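Local coordinates for protein-glutamine gamma-glutamyltransferase (Pagrus major, PDB 1G0D), which catalyses calcium-dependent cross-linking of proteins, probably joining peptide-bound glutamine to the amino group of lysine or to other primary amines, at residues H503-S517 and H556-P568. Residues are numbered along the deposited sequence; the frame is centred on the assembly and turned at random.
Sequences HAQLTMLAMAVTYNS and HHLIRVKALLDAP
The edge of the Arg-560 guanidinium meets the hydroxyl of Ser-517. NH1 of Arg-560 lies 2.8 Å from OG of Ser-517, in the guanidinium plane, with an N-H...O angle of 163°; the bond from NH2 is weak. OG of Ser-517 also bonds to the backbone O of Ser-328. CG2 of Val-513 sits over the centre of one guanidinium face. The Arg-560 chain bends at chi3 to bring the group to Ser-517. Asp-326 forms a salt bridge with Arg-560, while Asn-330 and Asn-579 take further hydrogen bonds; Asn-579 belongs to a GTP site inferred by similarity. A leucine in place of Arg-560 would remove the guanidinium and would probably leave Asp-326 with less charge compensation, from Lys-562, and Ser-517 less firmly held. Tyr-515, important for catalysis, touches the active-site Cys-272.

The strands that carry these side chains, 503-513 and 558-566, pair antiparallel. Arg-560 N donates to Met-511 O at 2.9 Å. On the face with Ala-563, CD2 of Leu-506 meets CD2 of Leu-565 at 3.8 Å. Leu-565 also touches Leu-473 and Leu-475 of strand 473-479. This is the antiparallel ladder of a transglutaminase beta-barrel domain, whose strand end leads into the Tyr-515 turn at the active site.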
ATOM      1  N   HIS A 503       2.040 -47.862   6.573  1.00 38.18           N
ATOM      2  CA  HIS A 503       3.470 -47.634   6.588  1.00 42.73           C
ATOM      3  C   HIS A 503       3.801 -46.715   5.417  1.00 42.23           C
ATOM      4  O   HIS A 503       3.398 -46.975   4.288  1.00 43.23           O
ATOM      5  CB  HIS A 503       4.212 -48.980   6.456  1.00 51.38           C
ATOM      6  CG  HIS A 503       3.356 -50.193   6.724  1.00 54.57           C
ATOM      7  ND1 HIS A 503       3.128 -50.679   7.996  1.00 54.25           N
ATOM      8  CD2 HIS A 503       2.717 -51.041   5.883  1.00 55.98           C
ATOM      9  CE1 HIS A 503       2.390 -51.770   7.926  1.00 57.48           C
ATOM     10  NE2 HIS A 503       2.126 -52.013   6.654  1.00 56.63           N
ATOM     11  N   ALA A 504       4.522 -45.633   5.675  1.00 41.18           N
ATOM     12  CA  ALA A 504       4.856 -44.705   4.604  1.00 41.24           C
ATOM     13  C   ALA A 504       6.242 -44.075   4.783  1.00 41.40           C
ATOM     14  O   ALA A 504       6.922 -44.277   5.794  1.00 41.75           O
ATOM     15  CB  ALA A 504       3.766 -43.622   4.493  1.00 39.23           C
ATOM     16  N   GLN A 505       6.675 -43.338   3.771  1.00 39.83           N
ATOM     17  CA  GLN A 505       7.978 -42.707   3.818  1.00 39.01           C
ATOM     18  C   GLN A 505       7.761 -41.239   4.045  1.00 37.39           C
ATOM     19  O   GLN A 505       7.084 -40.579   3.262  1.00 37.34           O
ATOM     20  CB  GLN A 505       8.708 -42.918   2.494  1.00 44.37           C
ATOM     21  CG  GLN A 505      10.230 -42.821   2.580  1.00 50.70           C
ATOM     22  CD  GLN A 505      10.853 -44.046   3.211  1.00 52.02           C
ATOM     23  OE1 GLN A 505      10.388 -45.174   3.000  1.00 49.86           O
ATOM     24  NE2 GLN A 505      11.911 -43.836   3.997  1.00 52.70           N
ATOM     25  N   LEU A 506       8.373 -40.725   5.096  1.00 33.55           N
ATOM     26  CA  LEU A 506       8.208 -39.344   5.472  1.00 30.82           C
ATOM     27  C   LEU A 506       9.444 -38.481   5.251  1.00 31.29           C
ATOM     28  O   LEU A 506      10.399 -38.532   6.024  1.00 33.13           O
ATOM     29  CB  LEU A 506       7.806 -39.321   6.944  1.00 29.65           C
ATOM     30  CG  LEU A 506       7.148 -38.161   7.689  1.00 31.30           C
ATOM     31  CD1 LEU A 506       8.111 -37.635   8.742  1.00 31.72           C
ATOM     32  CD2 LEU A 506       6.721 -37.085   6.744  1.00 30.87           C
ATOM     33  N   THR A 507       9.421 -37.666   4.209  1.00 30.47           N
ATOM     34  CA  THR A 507      10.533 -36.761   3.934  1.00 31.63           C
ATOM     35  C   THR A 507      10.258 -35.350   4.475  1.00 31.81           C
ATOM     36  O   THR A 507       9.197 -34.788   4.227  1.00 35.48           O
ATOM     37  CB  THR A 507      10.756 -36.630   2.433  1.00 33.62           C
ATOM     38  OG1 THR A 507      10.845 -37.934   1.841  1.00 35.89           O
ATOM     39  CG2 THR A 507      12.013 -35.819   2.161  1.00 36.07           C
ATOM     40  N   MET A 508      11.211 -34.770   5.193  1.00 31.87           N
ATOM     41  CA  MET A 508      11.049 -33.419   5.730  1.00 30.82           C
ATOM     42  C   MET A 508      12.255 -32.549   5.420  1.00 32.76           C
ATOM     43  O   MET A 508      13.389 -33.005   5.519  1.00 36.89           O
ATOM     44  CB  MET A 508      10.883 -33.463   7.235  1.00 27.33           C
ATOM     45  CG  MET A 508      10.126 -34.635   7.725  1.00 29.83           C
ATOM     46  SD  MET A 508      10.454 -34.695   9.478  1.00 43.43           S
ATOM     47  CE  MET A 508      10.881 -36.439   9.723  1.00 34.18           C
ATOM     48  N   LEU A 509      12.022 -31.305   5.020  1.00 31.66           N
ATOM     49  CA  LEU A 509      13.123 -30.384   4.738  1.00 30.39           C
ATOM     50  C   LEU A 509      12.819 -29.058   5.371  1.00 28.01           C
ATOM     51  O   LEU A 509      11.675 -28.689   5.540  1.00 29.83           O
ATOM     52  CB  LEU A 509      13.291 -30.080   3.256  1.00 34.24           C
ATOM     53  CG  LEU A 509      13.081 -30.956   2.029  1.00 40.18           C
ATOM     54  CD1 LEU A 509      11.637 -31.453   1.900  1.00 41.31           C
ATOM     55  CD2 LEU A 509      13.473 -30.073   0.819  1.00 41.97           C
ATOM     56  N   ALA A 510      13.853 -28.306   5.670  1.00 24.59           N
ATOM     57  CA  ALA A 510      13.669 -27.005   6.249  1.00 22.25           C
ATOM     58  C   ALA A 510      14.709 -26.139   5.547  1.00 24.97           C
ATOM     59  O   ALA A 510      15.915 -26.385   5.665  1.00 27.69           O
ATOM     60  CB  ALA A 510      13.917 -27.078   7.722  1.00 20.72           C
ATOM     61  N   MET A 511      14.240 -25.150   4.789  1.00 24.95           N
ATOM     62  CA  MET A 511      15.131 -24.267   4.042  1.00 22.69           C
ATOM     63  C   MET A 511      14.732 -22.842   4.312  1.00 20.43           C
ATOM     64  O   MET A 511      13.563 -22.582   4.527  1.00 21.94           O
ATOM     65  CB  MET A 511      14.974 -24.515   2.556  1.00 23.21           C
ATOM     66  CG  MET A 511      13.788 -23.781   1.985  1.00 25.63           C
ATOM     67  SD  MET A 511      13.012 -24.633   0.600  1.00 33.94           S
ATOM     68  CE  MET A 511      12.917 -26.288   1.335  1.00 35.21           C
ATOM     69  N   ALA A 512      15.692 -21.923   4.292  1.00 18.50           N
ATOM     70  CA  ALA A 512      15.384 -20.514   4.514  1.00 19.15           C
ATOM     71  C   ALA A 512      14.688 -20.011   3.245  1.00 21.55           C
ATOM     72  O   ALA A 512      14.863 -20.582   2.158  1.00 22.33           O
ATOM     73  CB  ALA A 512      16.644 -19.727   4.773  1.00 18.11           C
ATOM     74  N   VAL A 513      13.903 -18.945   3.381  1.00 21.21           N
ATOM     75  CA  VAL A 513      13.129 -18.398   2.259  1.00 17.66           C
ATOM     76  C   VAL A 513      12.932 -16.866   2.383  1.00 17.06           C
ATOM     77  O   VAL A 513      13.253 -16.258   3.436  1.00 17.44           O
ATOM     78  CB  VAL A 513      11.761 -19.106   2.259  1.00 17.21           C
ATOM     79  CG1 VAL A 513      10.688 -18.145   2.637  1.00 20.13           C
ATOM     80  CG2 VAL A 513      11.483 -19.764   0.939  1.00 21.51           C
ATOM     81  N   THR A 514      12.451 -16.239   1.309  1.00 15.55           N
ATOM     82  CA  THR A 514      12.157 -14.796   1.343  1.00 15.45           C
ATOM     83  C   THR A 514      10.651 -14.702   1.181  1.00 16.96           C
ATOM     84  O   THR A 514      10.020 -15.655   0.688  1.00 18.11           O
ATOM     85  CB  THR A 514      12.786 -13.980   0.197  1.00 12.87           C
ATOM     86  OG1 THR A 514      12.208 -14.367  -1.052  1.00 16.43           O
ATOM     87  CG2 THR A 514      14.269 -14.171   0.158  1.00 16.74           C
ATOM     88  N   TYR A 515      10.048 -13.583   1.578  1.00 18.18           N
ATOM     89  CA  TYR A 515       8.599 -13.513   1.443  1.00 16.13           C
ATOM     90  C   TYR A 515       8.199 -13.758   0.002  1.00 15.63           C
ATOM     91  O   TYR A 515       7.216 -14.449  -0.228  1.00 16.95           O
ATOM     92  CB  TYR A 515       8.019 -12.194   1.980  1.00 12.21           C
ATOM     93  CG  TYR A 515       7.797 -11.106   0.971  1.00 12.19           C
ATOM     94  CD1 TYR A 515       8.807 -10.195   0.669  1.00 14.24           C
ATOM     95  CD2 TYR A 515       6.556 -10.927   0.371  1.00 15.01           C
ATOM     96  CE1 TYR A 515       8.587  -9.116  -0.204  1.00 14.82           C
ATOM     97  CE2 TYR A 515       6.317  -9.831  -0.524  1.00 15.64           C
ATOM     98  CZ  TYR A 515       7.346  -8.937  -0.796  1.00 17.00           C
ATOM     99  OH  TYR A 515       7.147  -7.869  -1.645  1.00 20.27           O
ATOM    100  N   ASN A 516       8.955 -13.246  -0.974  1.00 14.91           N
ATOM    101  CA  ASN A 516       8.563 -13.513  -2.356  1.00 14.49           C
ATOM    102  C   ASN A 516       9.002 -14.862  -2.882  1.00 17.39           C
ATOM    103  O   ASN A 516       9.257 -15.029  -4.067  1.00 19.33           O
ATOM    104  CB  ASN A 516       8.972 -12.409  -3.352  1.00  7.63           C
ATOM    105  CG  ASN A 516      10.406 -12.007  -3.272  1.00  8.41           C
ATOM    106  OD1 ASN A 516      11.003 -11.707  -4.290  1.00 20.35           O
ATOM    107  ND2 ASN A 516      10.959 -11.948  -2.098  1.00  8.95           N
ATOM    108  N   SER A 517       9.053 -15.839  -1.986  1.00 19.15           N
ATOM    109  CA  SER A 517       9.414 -17.195  -2.351  1.00 19.83           C
ATOM    110  C   SER A 517      10.772 -17.437  -3.035  1.00 18.26           C
ATOM    111  O   SER A 517      10.897 -18.304  -3.895  1.00 20.94           O
ATOM    112  CB  SER A 517       8.283 -17.760  -3.204  1.00 24.03           C
ATOM    113  OG  SER A 517       7.206 -18.123  -2.369  1.00 24.37           O
ATOM    114  N   HIS A 556      13.578 -10.952   7.033  1.00 19.30           N
ATOM    115  CA  HIS A 556      12.261 -11.371   7.498  1.00 19.72           C
ATOM    116  C   HIS A 556      12.360 -12.629   8.346  1.00 19.24           C
ATOM    117  O   HIS A 556      11.373 -13.077   8.905  1.00 22.50           O
ATOM    118  CB  HIS A 556      11.280 -11.588   6.318  1.00 16.67           C
ATOM    119  CG  HIS A 556      10.667 -10.316   5.774  1.00 21.61           C
ATOM    120  ND1 HIS A 556      10.947  -9.065   6.281  1.00 22.83           N
ATOM    121  CD2 HIS A 556       9.821 -10.111   4.734  1.00 23.74           C
ATOM    122  CE1 HIS A 556      10.306  -8.143   5.580  1.00 22.82           C
ATOM    123  NE2 HIS A 556       9.617  -8.752   4.635  1.00 24.83           N
ATOM    124  N   HIS A 557      13.544 -13.215   8.440  1.00 19.77           N
ATOM    125  CA  HIS A 557      13.707 -14.414   9.273  1.00 18.08           C
ATOM    126  C   HIS A 557      12.678 -15.527   9.006  1.00 17.20           C
ATOM    127  O   HIS A 557      12.013 -16.007   9.936  1.00 16.33           O
ATOM    128  CB  HIS A 557      13.640 -14.024  10.763  1.00 16.95           C
ATOM    129  CG  HIS A 557      14.220 -12.679  11.066  1.00 13.98           C
ATOM    130  ND1 HIS A 557      15.534 -12.503  11.441  1.00 18.04           N
ATOM    131  CD2 HIS A 557      13.681 -11.442  11.005  1.00 14.60           C
ATOM    132  CE1 HIS A 557      15.781 -11.216  11.596  1.00 13.36           C
ATOM    133  NE2 HIS A 557      14.671 -10.549  11.338  1.00 18.55           N
ATOM    134  N   LEU A 558      12.579 -15.961   7.746  1.00 18.85           N
ATOM    135  CA  LEU A 558      11.624 -16.998   7.343  1.00 15.80           C
ATOM    136  C   LEU A 558      12.192 -18.399   7.032  1.00 18.71           C
ATOM    137  O   LEU A 558      13.202 -18.555   6.341  1.00 19.75           O
ATOM    138  CB  LEU A 558      10.872 -16.520   6.113  1.00 17.88           C
ATOM    139  CG  LEU A 558       9.797 -15.459   6.217  1.00 19.42           C
ATOM    140  CD1 LEU A 558       9.650 -14.865   4.819  1.00 17.49           C
ATOM    141  CD2 LEU A 558       8.462 -16.061   6.739  1.00 19.90           C
ATOM    142  N   ILE A 559      11.504 -19.427   7.506  1.00 18.97           N
ATOM    143  CA  ILE A 559      11.931 -20.784   7.259  1.00 18.21           C
ATOM    144  C   ILE A 559      10.765 -21.581   6.704  1.00 19.26           C
ATOM    145  O   ILE A 559       9.763 -21.802   7.382  1.00 23.20           O
ATOM    146  CB  ILE A 559      12.459 -21.436   8.570  1.00 23.70           C
ATOM    147  CG1 ILE A 559      13.852 -20.866   8.893  1.00 24.77           C
ATOM    148  CG2 ILE A 559      12.522 -22.962   8.427  1.00 19.95           C
ATOM    149  CD1 ILE A 559      14.305 -21.117  10.290  1.00 23.98           C
ATOM    150  N   ARG A 560      10.887 -22.018   5.461  1.00 17.19           N
ATOM    151  CA  ARG A 560       9.822 -22.800   4.861  1.00 19.23           C
ATOM    152  C   ARG A 560      10.043 -24.283   5.158  1.00 22.20           C
ATOM    153  O   ARG A 560      11.030 -24.849   4.722  1.00 28.60           O
ATOM    154  CB  ARG A 560       9.817 -22.576   3.356  1.00 15.37           C
ATOM    155  CG  ARG A 560       8.579 -23.077   2.638  1.00 15.05           C
ATOM    156  CD  ARG A 560       8.583 -22.521   1.234  1.00 16.14           C
ATOM    157  NE  ARG A 560       8.151 -21.131   1.201  1.00 19.03           N
ATOM    158  CZ  ARG A 560       8.014 -20.412   0.088  1.00 19.79           C
ATOM    159  NH1 ARG A 560       7.607 -19.146   0.153  1.00 12.43           N
ATOM    160  NH2 ARG A 560       8.289 -20.956  -1.090  1.00 19.93           N
ATOM    161  N   VAL A 561       9.146 -24.904   5.914  1.00 22.43           N
ATOM    162  CA  VAL A 561       9.254 -26.325   6.219  1.00 20.19           C
ATOM    163  C   VAL A 561       8.293 -27.074   5.313  1.00 20.68           C
ATOM    164  O   VAL A 561       7.169 -26.620   5.109  1.00 21.10           O
ATOM    165  CB  VAL A 561       8.871 -26.604   7.673  1.00 22.59           C
ATOM    166  CG1 VAL A 561       8.954 -28.099   7.967  1.00 20.59           C
ATOM    167  CG2 VAL A 561       9.788 -25.818   8.594  1.00 21.79           C
ATOM    168  N   LYS A 562       8.741 -28.190   4.743  1.00 19.29           N
ATOM    169  CA  LYS A 562       7.906 -29.016   3.856  1.00 18.43           C
ATOM    170  C   LYS A 562       7.913 -30.472   4.288  1.00 17.25           C
ATOM    171  O   LYS A 562       8.885 -30.969   4.823  1.00 18.34           O
ATOM    172  CB  LYS A 562       8.403 -28.940   2.416  1.00 14.09           C
ATOM    173  CG  LYS A 562       8.515 -27.532   1.899  1.00 18.23           C
ATOM    174  CD  LYS A 562       8.934 -27.542   0.433  1.00 20.20           C
ATOM    175  CE  LYS A 562       8.978 -26.153  -0.165  1.00 19.94           C
ATOM    176  NZ  LYS A 562       9.033 -26.251  -1.642  1.00 21.60           N
ATOM    177  N   ALA A 563       6.828 -31.173   4.066  1.00 15.42           N
ATOM    178  CA  ALA A 563       6.825 -32.560   4.473  1.00 20.04           C
ATOM    179  C   ALA A 563       6.140 -33.314   3.365  1.00 24.26           C
ATOM    180  O   ALA A 563       5.144 -32.847   2.815  1.00 24.96           O
ATOM    181  CB  ALA A 563       6.078 -32.737   5.788  1.00 16.62           C
ATOM    182  N   LEU A 564       6.709 -34.455   3.003  1.00 26.80           N
ATOM    183  CA  LEU A 564       6.150 -35.297   1.946  1.00 30.70           C
ATOM    184  C   LEU A 564       5.837 -36.598   2.644  1.00 34.33           C
ATOM    185  O   LEU A 564       6.603 -37.053   3.488  1.00 38.70           O
ATOM    186  CB  LEU A 564       7.199 -35.548   0.864  1.00 29.09           C
ATOM    187  CG  LEU A 564       6.834 -35.644  -0.608  1.00 29.52           C
ATOM    188  CD1 LEU A 564       6.898 -37.078  -1.024  1.00 25.05           C
ATOM    189  CD2 LEU A 564       5.480 -35.036  -0.881  1.00 29.79           C
ATOM    190  N   LEU A 565       4.715 -37.205   2.321  1.00 36.25           N
ATOM    191  CA  LEU A 565       4.365 -38.461   2.956  1.00 37.38           C
ATOM    192  C   LEU A 565       4.025 -39.359   1.810  1.00 41.54           C
ATOM    193  O   LEU A 565       2.922 -39.266   1.300  1.00 43.84           O
ATOM    194  CB  LEU A 565       3.123 -38.284   3.820  1.00 36.96           C
ATOM    195  CG  LEU A 565       2.886 -39.010   5.143  1.00 36.96           C
ATOM    196  CD1 LEU A 565       1.770 -40.008   4.968  1.00 35.87           C
ATOM    197  CD2 LEU A 565       4.137 -39.677   5.607  1.00 36.26           C
ATOM    198  N   ASP A 566       4.946 -40.194   1.351  1.00 47.07           N
ATOM    199  CA  ASP A 566       4.527 -41.043   0.270  1.00 56.49           C
ATOM    200  C   ASP A 566       3.660 -42.119   0.852  1.00 63.18           C
ATOM    201  O   ASP A 566       4.114 -43.088   1.476  1.00 63.68           O
ATOM    202  CB  ASP A 566       5.669 -41.633  -0.514  1.00 58.66           C
ATOM    203  CG  ASP A 566       5.352 -41.672  -1.993  1.00 62.55           C
ATOM    204  OD1 ASP A 566       6.242 -41.320  -2.809  1.00 66.58           O
ATOM    205  OD2 ASP A 566       4.191 -42.038  -2.323  1.00 57.92           O
ATOM    206  N   ALA A 567       2.372 -41.874   0.655  1.00 69.64           N
ATOM    207  CA  ALA A 567       1.310 -42.717   1.135  1.00 75.31           C
ATOM    208  C   ALA A 567       1.207 -44.029   0.380  1.00 78.75           C
ATOM    209  O   ALA A 567       0.999 -44.052  -0.838  1.00 80.94           O
ATOM    210  CB  ALA A 567      -0.032 -41.952   1.052  1.00 78.09           C
ATOM    211  N   PRO A 568       1.362 -45.143   1.107  1.00 81.28           N
ATOM    212  CA  PRO A 568       1.299 -46.539   0.641  1.00 83.20           C
ATOM    213  C   PRO A 568       0.013 -46.913  -0.150  1.00 83.86           C
ATOM    214  O   PRO A 568      -1.103 -46.498   0.261  1.00 84.30           O
ATOM    215  CB  PRO A 568       1.415 -47.350   1.939  1.00 84.25           C
ATOM    216  CG  PRO A 568       1.096 -46.345   3.055  1.00 83.53           C
ATOM    217  CD  PRO A 568       1.675 -45.068   2.547  1.00 80.83           C
TER